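Local coordinates for metallo-beta-lactamase family protein (Thermus thermophilus, PDB 2ZO4) that binds two zinc ions and is probably a hydrolase of the metallo-beta-lactamase superfamily, its natural substrate not being established, at residues Phe109-Ser113 and Trp203-Arg207; Leu116-Thr122 and Phe289-Leu293. All blocks are in the same frame, centred on the assembly; numbering follows the deposited sequence.

Interaction 1 (Phe109-Ser113 and Trp203-Arg207); sequences FAEAS and WAYTR
F109 lays one face of its ring over the CB of Y205, which sits 3.6 Å from the ring centroid and 10° off the normal, a CH-pi contact; the nearest atoms of these two residues are F109 CE2 and Y205 CB, 3.7 Å apart. F109 (chi1 m) is the N-cap residue of helix 110-119. Its carbonyl O accepts both S113 N (2.9 Å) and S113 OG (2.6 Å), with S113 in the m rotamer, which brings OG to this carbonyl. The facing segment is a type I beta turn, W203 to T206, with A204 at -62/-26 and Y205 at -102/-1; W203 N also donates to T206 OG1 (2.9 Å). A204, the second residue of the turn, points its CB at the helix: its CA comes within 5.1 Å of S113 CA, and its CB lies 3.8 Å from A112 CB and 3.7 Å from S113 OG. This joins the loop between strand 185-189 and helix 210-222 to the start of a helix within the metallo-beta-lactamase fold, near the zinc site. One water bridges the S113 hydroxyl and the A204 backbone, donating to S113 OG (3.0 Å) and accepting from A204 N (2.9 Å). Y205, chi1 p, starts toward F109 but runs on inward, where its OH hydrogen-bonds H71 and its side chain lies about 5 Å from that of the zinc ligand H72.

Interaction 2 (Leu116-Thr122 and Phe289-Leu293); sequences LFLDHGT and FAETL
An offset stack between F117 and F289, with ring centroids 4.8 Å apart and planes at 30°, joins the C-terminal end of helix 110-119 to the flank of helix 286-301. It ties the metallo-beta-lactamase fold to the C-terminal helical part, away from the zinc sites. F289 (chi1 t) points toward the 116-122 segment, and its CD2 lies 3.4 Å from F117 CE1. Around the F289 ring, L116 O (3.5 Å from F289 CZ) and H120 CB (3.7 Å from F289 CE1) lie at the edge, while T122 OG1 is 3.6 Å from F289 CE1. One turn further along, L293 (chi1 t, chi2 p) puts CD1 over the face of the H120 imidazole, 3.8 Å from its centroid and 18° off the normal, and its CD2 packs 3.8 Å from L116 CG. The register is F117 opposite F289 (CA atoms 8.2 Å apart) and H120 opposite L293 (8.5 Å). Helix 110-119 ends here in a Schellman motif: G121, at phi/psi 86/13, is the C-prime residue, with T122 N bonded to F117 O (3.0 Å) and G121 N to L118 O (3.2 Å). T122 OG1 also donates to F117 O (3.0 Å). The 289-293 segment is regular helix, L293 N to F289 O being 2.9 Å. Helix 286-301 is backed by helices 240-261 and 268-275, which E291 and T292 touch, while H120 stacks on Y312 just before strand 313-316.

Both contacts use helix 110-119: interaction 1 takes its N-terminal end, interaction 2 its C-terminal end, and their centres are about 11 Å apart. Interaction 1 is a surface contact, only Y205 being buried among its five touching residues, and it includes a bridging water. Interaction 2 is partly buried, three of six residues being buried, and relies on ring and leucine packing; it buries 287 Å² in all, against 206 Å² for interaction 1. The first joins two parts of the metallo-beta-lactamase fold near the zinc site, whereas the second ties that fold to the C-terminal helical part. They meet through W203, whose CZ2 lies 3.5 Å from A290 CB, and through L116 CD2, 3.9 Å from A204 N.

Interaction 1 (Phe109-Ser113 and Trp203-Arg207)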
ATOM      1  N   PHE A 109     -13.329  12.574  -4.663  1.00 27.01           N
ATOM      2  CA  PHE A 109     -12.669  12.053  -5.865  1.00 27.18           C
ATOM      3  C   PHE A 109     -13.569  11.156  -6.723  1.00 27.46           C
ATOM      4  O   PHE A 109     -13.108  10.573  -7.705  1.00 27.48           O
ATOM      5  CB  PHE A 109     -11.385  11.295  -5.492  1.00 26.93           C
ATOM      6  CG  PHE A 109     -10.328  12.157  -4.848  1.00 26.71           C
ATOM      7  CD1 PHE A 109      -9.647  13.119  -5.589  1.00 26.52           C
ATOM      8  CD2 PHE A 109     -10.001  11.990  -3.507  1.00 26.26           C
ATOM      9  CE1 PHE A 109      -8.665  13.914  -4.997  1.00 26.78           C
ATOM     10  CE2 PHE A 109      -9.020  12.778  -2.906  1.00 26.11           C
ATOM     11  CZ  PHE A 109      -8.352  13.743  -3.651  1.00 26.54           C
ATOM     12  N   ALA A 110     -14.847  11.060  -6.357  1.00 27.76           N
ATOM     13  CA  ALA A 110     -15.779  10.113  -6.980  1.00 28.16           C
ATOM     14  C   ALA A 110     -15.918  10.263  -8.498  1.00 28.36           C
ATOM     15  O   ALA A 110     -15.711   9.295  -9.239  1.00 28.52           O
ATOM     16  CB  ALA A 110     -17.149  10.184  -6.299  1.00 28.26           C
ATOM     17  N   GLU A 111     -16.257  11.470  -8.950  1.00 28.66           N
ATOM     18  CA  GLU A 111     -16.458  11.758 -10.373  1.00 28.88           C
ATOM     19  C   GLU A 111     -15.185  11.559 -11.194  1.00 28.96           C
ATOM     20  O   GLU A 111     -15.229  10.981 -12.284  1.00 29.11           O
ATOM     21  CB  GLU A 111     -16.990  13.182 -10.569  1.00 29.01           C
ATOM     22  N   ALA A 112     -14.059  12.039 -10.662  1.00 28.79           N
ATOM     23  CA  ALA A 112     -12.753  11.879 -11.308  1.00 28.55           C
ATOM     24  C   ALA A 112     -12.336  10.413 -11.409  1.00 28.45           C
ATOM     25  O   ALA A 112     -11.782   9.995 -12.428  1.00 28.54           O
ATOM     26  CB  ALA A 112     -11.694  12.690 -10.579  1.00 28.55           C
ATOM     27  N   SER A 113     -12.608   9.640 -10.355  1.00 28.25           N
ATOM     28  CA  SER A 113     -12.328   8.203 -10.347  1.00 28.26           C
ATOM     29  C   SER A 113     -13.044   7.480 -11.488  1.00 28.29           C
ATOM     30  O   SER A 113     -12.431   6.677 -12.189  1.00 28.28           O
ATOM     31  CB  SER A 113     -12.710   7.567  -9.007  1.00 28.17           C
ATOM     32  OG  SER A 113     -12.022   8.171  -7.925  1.00 28.37           O
ATOM     33  N   TRP A 203      -4.451   6.427  -9.591  1.00 15.68           N
ATOM     34  CA  TRP A 203      -5.842   6.714  -9.251  1.00 15.98           C
ATOM     35  C   TRP A 203      -6.085   8.220  -9.352  1.00 15.99           C
ATOM     36  O   TRP A 203      -5.158   8.989  -9.624  1.00 16.13           O
ATOM     37  CB  TRP A 203      -6.167   6.199  -7.841  1.00 16.39           C
ATOM     38  CG  TRP A 203      -5.724   4.777  -7.599  1.00 16.61           C
ATOM     39  CD1 TRP A 203      -4.553   4.372  -7.023  1.00 17.21           C
ATOM     40  CD2 TRP A 203      -6.436   3.578  -7.940  1.00 16.62           C
ATOM     41  NE1 TRP A 203      -4.494   3.000  -6.980  1.00 17.09           N
ATOM     42  CE2 TRP A 203      -5.637   2.488  -7.535  1.00 16.92           C
ATOM     43  CE3 TRP A 203      -7.677   3.322  -8.538  1.00 17.74           C
ATOM     44  CZ2 TRP A 203      -6.036   1.159  -7.712  1.00 17.16           C
ATOM     45  CZ3 TRP A 203      -8.071   1.999  -8.719  1.00 17.33           C
ATOM     46  CH2 TRP A 203      -7.253   0.937  -8.306  1.00 17.09           C
ATOM     47  N   ALA A 204      -7.330   8.639  -9.142  1.00 15.78           N
ATOM     48  CA  ALA A 204      -7.703  10.053  -9.220  1.00 15.68           C
ATOM     49  C   ALA A 204      -6.986  10.950  -8.197  1.00 15.67           C
ATOM     50  O   ALA A 204      -6.808  12.146  -8.437  1.00 15.67           O
ATOM     51  CB  ALA A 204      -9.219  10.205  -9.098  1.00 16.02           C
ATOM     52  N   TYR A 205      -6.565  10.369  -7.073  1.00 15.51           N
ATOM     53  CA  TYR A 205      -5.935  11.130  -5.984  1.00 15.46           C
ATOM     54  C   TYR A 205      -4.412  10.995  -5.927  1.00 15.31           C
ATOM     55  O   TYR A 205      -3.765  11.590  -5.065  1.00 15.52           O
ATOM     56  CB  TYR A 205      -6.534  10.724  -4.628  1.00 15.71           C
ATOM     57  CG  TYR A 205      -6.491   9.236  -4.333  1.00 15.75           C
ATOM     58  CD1 TYR A 205      -5.319   8.623  -3.874  1.00 15.97           C
ATOM     59  CD2 TYR A 205      -7.625   8.445  -4.504  1.00 16.12           C
ATOM     60  CE1 TYR A 205      -5.281   7.252  -3.605  1.00 16.08           C
ATOM     61  CE2 TYR A 205      -7.597   7.075  -4.239  1.00 15.98           C
ATOM     62  CZ  TYR A 205      -6.425   6.487  -3.787  1.00 15.92           C
ATOM     63  OH  TYR A 205      -6.399   5.136  -3.519  1.00 16.37           O
ATOM     64  N   THR A 206      -3.853  10.209  -6.842  1.00 14.94           N
ATOM     65  CA  THR A 206      -2.435   9.856  -6.846  1.00 14.74           C
ATOM     66  C   THR A 206      -1.543  11.028  -7.282  1.00 14.77           C
ATOM     67  O   THR A 206      -1.968  11.885  -8.052  1.00 14.51           O
ATOM     68  CB  THR A 206      -2.201   8.614  -7.762  1.00 14.74           C
ATOM     69  OG1 THR A 206      -3.058   7.545  -7.343  1.00 14.53           O
ATOM     70  CG2 THR A 206      -0.760   8.118  -7.693  1.00 14.98           C
ATOM     71  N   ARG A 207      -0.311  11.054  -6.767  1.00 14.82           N
ATOM     72  CA  ARG A 207       0.766  11.913  -7.286  1.00 15.08           C
ATOM     73  C   ARG A 207       0.951  11.692  -8.794  1.00 15.19           C
ATOM     74  O   ARG A 207       0.471  10.695  -9.339  1.00 15.36           O
ATOM     75  CB  ARG A 207       2.077  11.630  -6.541  1.00 15.23           C
ATOM     76  CG  ARG A 207       2.109  12.129  -5.090  1.00 15.58           C
ATOM     77  CD  ARG A 207       3.076  11.322  -4.216  1.00 16.24           C
ATOM     78  NE  ARG A 207       4.469  11.421  -4.658  1.00 17.09           N
ATOM     79  CZ  ARG A 207       5.310  12.397  -4.320  1.00 17.71           C
ATOM     80  NH1 ARG A 207       4.911  13.381  -3.525  1.00 17.86           N
ATOM     81  NH2 ARG A 207       6.554  12.390  -4.782  1.00 17.00           N
TER
HETATM   82  O   HOH W   1      -9.430   6.787  -8.539  1.00 21.12           O

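Interaction 2 (Leu116-Thr122 and Phe289-Leu293)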
ATOM      1  N   LEU A 116     -11.807   8.767 -15.008  1.00 26.27           N
ATOM      2  CA  LEU A 116     -10.506   8.174 -15.318  1.00 25.77           C
ATOM      3  C   LEU A 116     -10.658   6.802 -15.975  1.00 25.65           C
ATOM      4  O   LEU A 116      -9.952   6.490 -16.935  1.00 25.33           O
ATOM      5  CB  LEU A 116      -9.631   8.080 -14.061  1.00 25.76           C
ATOM      6  CG  LEU A 116      -8.114   7.915 -14.242  1.00 25.52           C
ATOM      7  CD1 LEU A 116      -7.497   9.092 -14.994  1.00 24.66           C
ATOM      8  CD2 LEU A 116      -7.433   7.730 -12.894  1.00 25.53           C
ATOM      9  N   PHE A 117     -11.579   5.992 -15.455  1.00 25.46           N
ATOM     10  CA  PHE A 117     -11.912   4.704 -16.060  1.00 25.48           C
ATOM     11  C   PHE A 117     -12.479   4.896 -17.467  1.00 25.28           C
ATOM     12  O   PHE A 117     -11.996   4.294 -18.427  1.00 25.31           O
ATOM     13  CB  PHE A 117     -12.915   3.928 -15.191  1.00 25.53           C
ATOM     14  CG  PHE A 117     -12.312   3.307 -13.959  1.00 25.74           C
ATOM     15  CD1 PHE A 117     -11.474   2.200 -14.056  1.00 25.72           C
ATOM     16  CD2 PHE A 117     -12.607   3.811 -12.699  1.00 26.20           C
ATOM     17  CE1 PHE A 117     -10.926   1.616 -12.919  1.00 26.22           C
ATOM     18  CE2 PHE A 117     -12.062   3.240 -11.552  1.00 26.48           C
ATOM     19  CZ  PHE A 117     -11.219   2.139 -11.661  1.00 26.33           C
ATOM     20  N   LEU A 118     -13.486   5.762 -17.570  1.00 25.16           N
ATOM     21  CA  LEU A 118     -14.244   5.979 -18.806  1.00 25.01           C
ATOM     22  C   LEU A 118     -13.416   6.578 -19.944  1.00 24.72           C
ATOM     23  O   LEU A 118     -13.522   6.136 -21.089  1.00 24.64           O
ATOM     24  CB  LEU A 118     -15.457   6.873 -18.528  1.00 25.12           C
ATOM     25  N   ASP A 119     -12.607   7.584 -19.620  1.00 24.31           N
ATOM     26  CA  ASP A 119     -11.731   8.234 -20.598  1.00 23.91           C
ATOM     27  C   ASP A 119     -10.660   7.295 -21.133  1.00 23.60           C
ATOM     28  O   ASP A 119     -10.169   7.478 -22.250  1.00 23.48           O
ATOM     29  CB  ASP A 119     -11.071   9.472 -19.990  1.00 23.89           C
ATOM     30  CG  ASP A 119     -12.063  10.580 -19.696  1.00 24.43           C
ATOM     31  OD1 ASP A 119     -13.138  10.616 -20.333  1.00 24.67           O
ATOM     32  OD2 ASP A 119     -11.763  11.427 -18.830  1.00 24.95           O
ATOM     33  N   HIS A 120     -10.304   6.295 -20.329  1.00 23.26           N
ATOM     34  CA  HIS A 120      -9.299   5.309 -20.707  1.00 23.02           C
ATOM     35  C   HIS A 120      -9.913   3.976 -21.164  1.00 23.35           C
ATOM     36  O   HIS A 120      -9.281   2.922 -21.067  1.00 23.11           O
ATOM     37  CB  HIS A 120      -8.282   5.120 -19.577  1.00 22.61           C
ATOM     38  CG  HIS A 120      -7.390   6.306 -19.371  1.00 21.38           C
ATOM     39  ND1 HIS A 120      -6.311   6.575 -20.186  1.00 20.00           N
ATOM     40  CD2 HIS A 120      -7.420   7.295 -18.447  1.00 19.86           C
ATOM     41  CE1 HIS A 120      -5.713   7.678 -19.770  1.00 20.00           C
ATOM     42  NE2 HIS A 120      -6.370   8.135 -18.718  1.00 20.21           N
ATOM     43  N   GLY A 121     -11.149   4.043 -21.657  1.00 24.04           N
ATOM     44  CA  GLY A 121     -11.762   2.941 -22.403  1.00 24.72           C
ATOM     45  C   GLY A 121     -12.466   1.846 -21.626  1.00 25.46           C
ATOM     46  O   GLY A 121     -12.785   0.798 -22.195  1.00 25.34           O
ATOM     47  N   THR A 122     -12.712   2.072 -20.334  1.00 26.13           N
ATOM     48  CA  THR A 122     -13.449   1.101 -19.519  1.00 26.84           C
ATOM     49  C   THR A 122     -14.932   1.109 -19.909  1.00 27.42           C
ATOM     50  O   THR A 122     -15.567   2.168 -19.906  1.00 27.47           O
ATOM     51  CB  THR A 122     -13.290   1.362 -17.994  1.00 26.86           C
ATOM     52  OG1 THR A 122     -11.900   1.408 -17.653  1.00 26.69           O
ATOM     53  CG2 THR A 122     -13.970   0.261 -17.169  1.00 26.94           C
ATOM     54  N   PHE A 289      -5.966  -2.333 -14.323  1.00 17.18           N
ATOM     55  CA  PHE A 289      -6.179  -1.062 -15.020  1.00 16.27           C
ATOM     56  C   PHE A 289      -5.299   0.075 -14.487  1.00 15.75           C
ATOM     57  O   PHE A 289      -4.641   0.766 -15.264  1.00 15.22           O
ATOM     58  CB  PHE A 289      -7.652  -0.644 -14.956  1.00 16.31           C
ATOM     59  CG  PHE A 289      -7.915   0.765 -15.445  1.00 16.27           C
ATOM     60  CD1 PHE A 289      -8.162   1.014 -16.790  1.00 16.89           C
ATOM     61  CD2 PHE A 289      -7.920   1.838 -14.558  1.00 16.40           C
ATOM     62  CE1 PHE A 289      -8.413   2.310 -17.243  1.00 16.29           C
ATOM     63  CE2 PHE A 289      -8.157   3.138 -15.003  1.00 16.54           C
ATOM     64  CZ  PHE A 289      -8.407   3.371 -16.349  1.00 16.02           C
ATOM     65  N   ALA A 290      -5.314   0.268 -13.169  1.00 15.16           N
ATOM     66  CA  ALA A 290      -4.570   1.356 -12.532  1.00 15.06           C
ATOM     67  C   ALA A 290      -3.056   1.188 -12.667  1.00 14.69           C
ATOM     68  O   ALA A 290      -2.341   2.174 -12.844  1.00 14.42           O
ATOM     69  CB  ALA A 290      -4.973   1.503 -11.070  1.00 14.79           C
ATOM     70  N   GLU A 291      -2.588  -0.059 -12.583  1.00 14.64           N
ATOM     71  CA  GLU A 291      -1.176  -0.401 -12.797  1.00 14.82           C
ATOM     72  C   GLU A 291      -0.748  -0.118 -14.232  1.00 13.93           C
ATOM     73  O   GLU A 291       0.317   0.457 -14.469  1.00 13.62           O
ATOM     74  CB  GLU A 291      -0.915  -1.876 -12.470  1.00 15.20           C
ATOM     75  CG  GLU A 291      -0.275  -2.138 -11.104  1.00 18.71           C
ATOM     76  CD  GLU A 291       1.146  -2.710 -11.180  1.00 21.63           C
ATOM     77  OE1 GLU A 291       1.747  -2.731 -12.277  1.00 24.31           O
ATOM     78  OE2 GLU A 291       1.663  -3.145 -10.132  1.00 22.76           O
ATOM     79  N   THR A 292      -1.583  -0.539 -15.180  1.00 13.20           N
ATOM     80  CA  THR A 292      -1.334  -0.314 -16.605  1.00 12.71           C
ATOM     81  C   THR A 292      -1.281   1.184 -16.923  1.00 12.35           C
ATOM     82  O   THR A 292      -0.419   1.628 -17.680  1.00 11.99           O
ATOM     83  CB  THR A 292      -2.391  -1.021 -17.480  1.00 12.67           C
ATOM     84  OG1 THR A 292      -2.440  -2.411 -17.131  1.00 12.31           O
ATOM     85  CG2 THR A 292      -2.057  -0.889 -18.962  1.00 13.09           C
ATOM     86  N   LEU A 293      -2.194   1.944 -16.325  1.00 11.83           N
ATOM     87  CA  LEU A 293      -2.232   3.393 -16.486  1.00 11.69           C
ATOM     88  C   LEU A 293      -0.971   4.066 -15.937  1.00 11.29           C
ATOM     89  O   LEU A 293      -0.427   4.974 -16.566  1.00 11.22           O
ATOM     90  CB  LEU A 293      -3.494   3.975 -15.835  1.00 11.69           C
ATOM     91  CG  LEU A 293      -3.753   5.482 -15.958  1.00 11.90           C
ATOM     92  CD1 LEU A 293      -3.624   5.970 -17.400  1.00 12.84           C
ATOM     93  CD2 LEU A 293      -5.127   5.810 -15.407  1.00 11.98           C
TER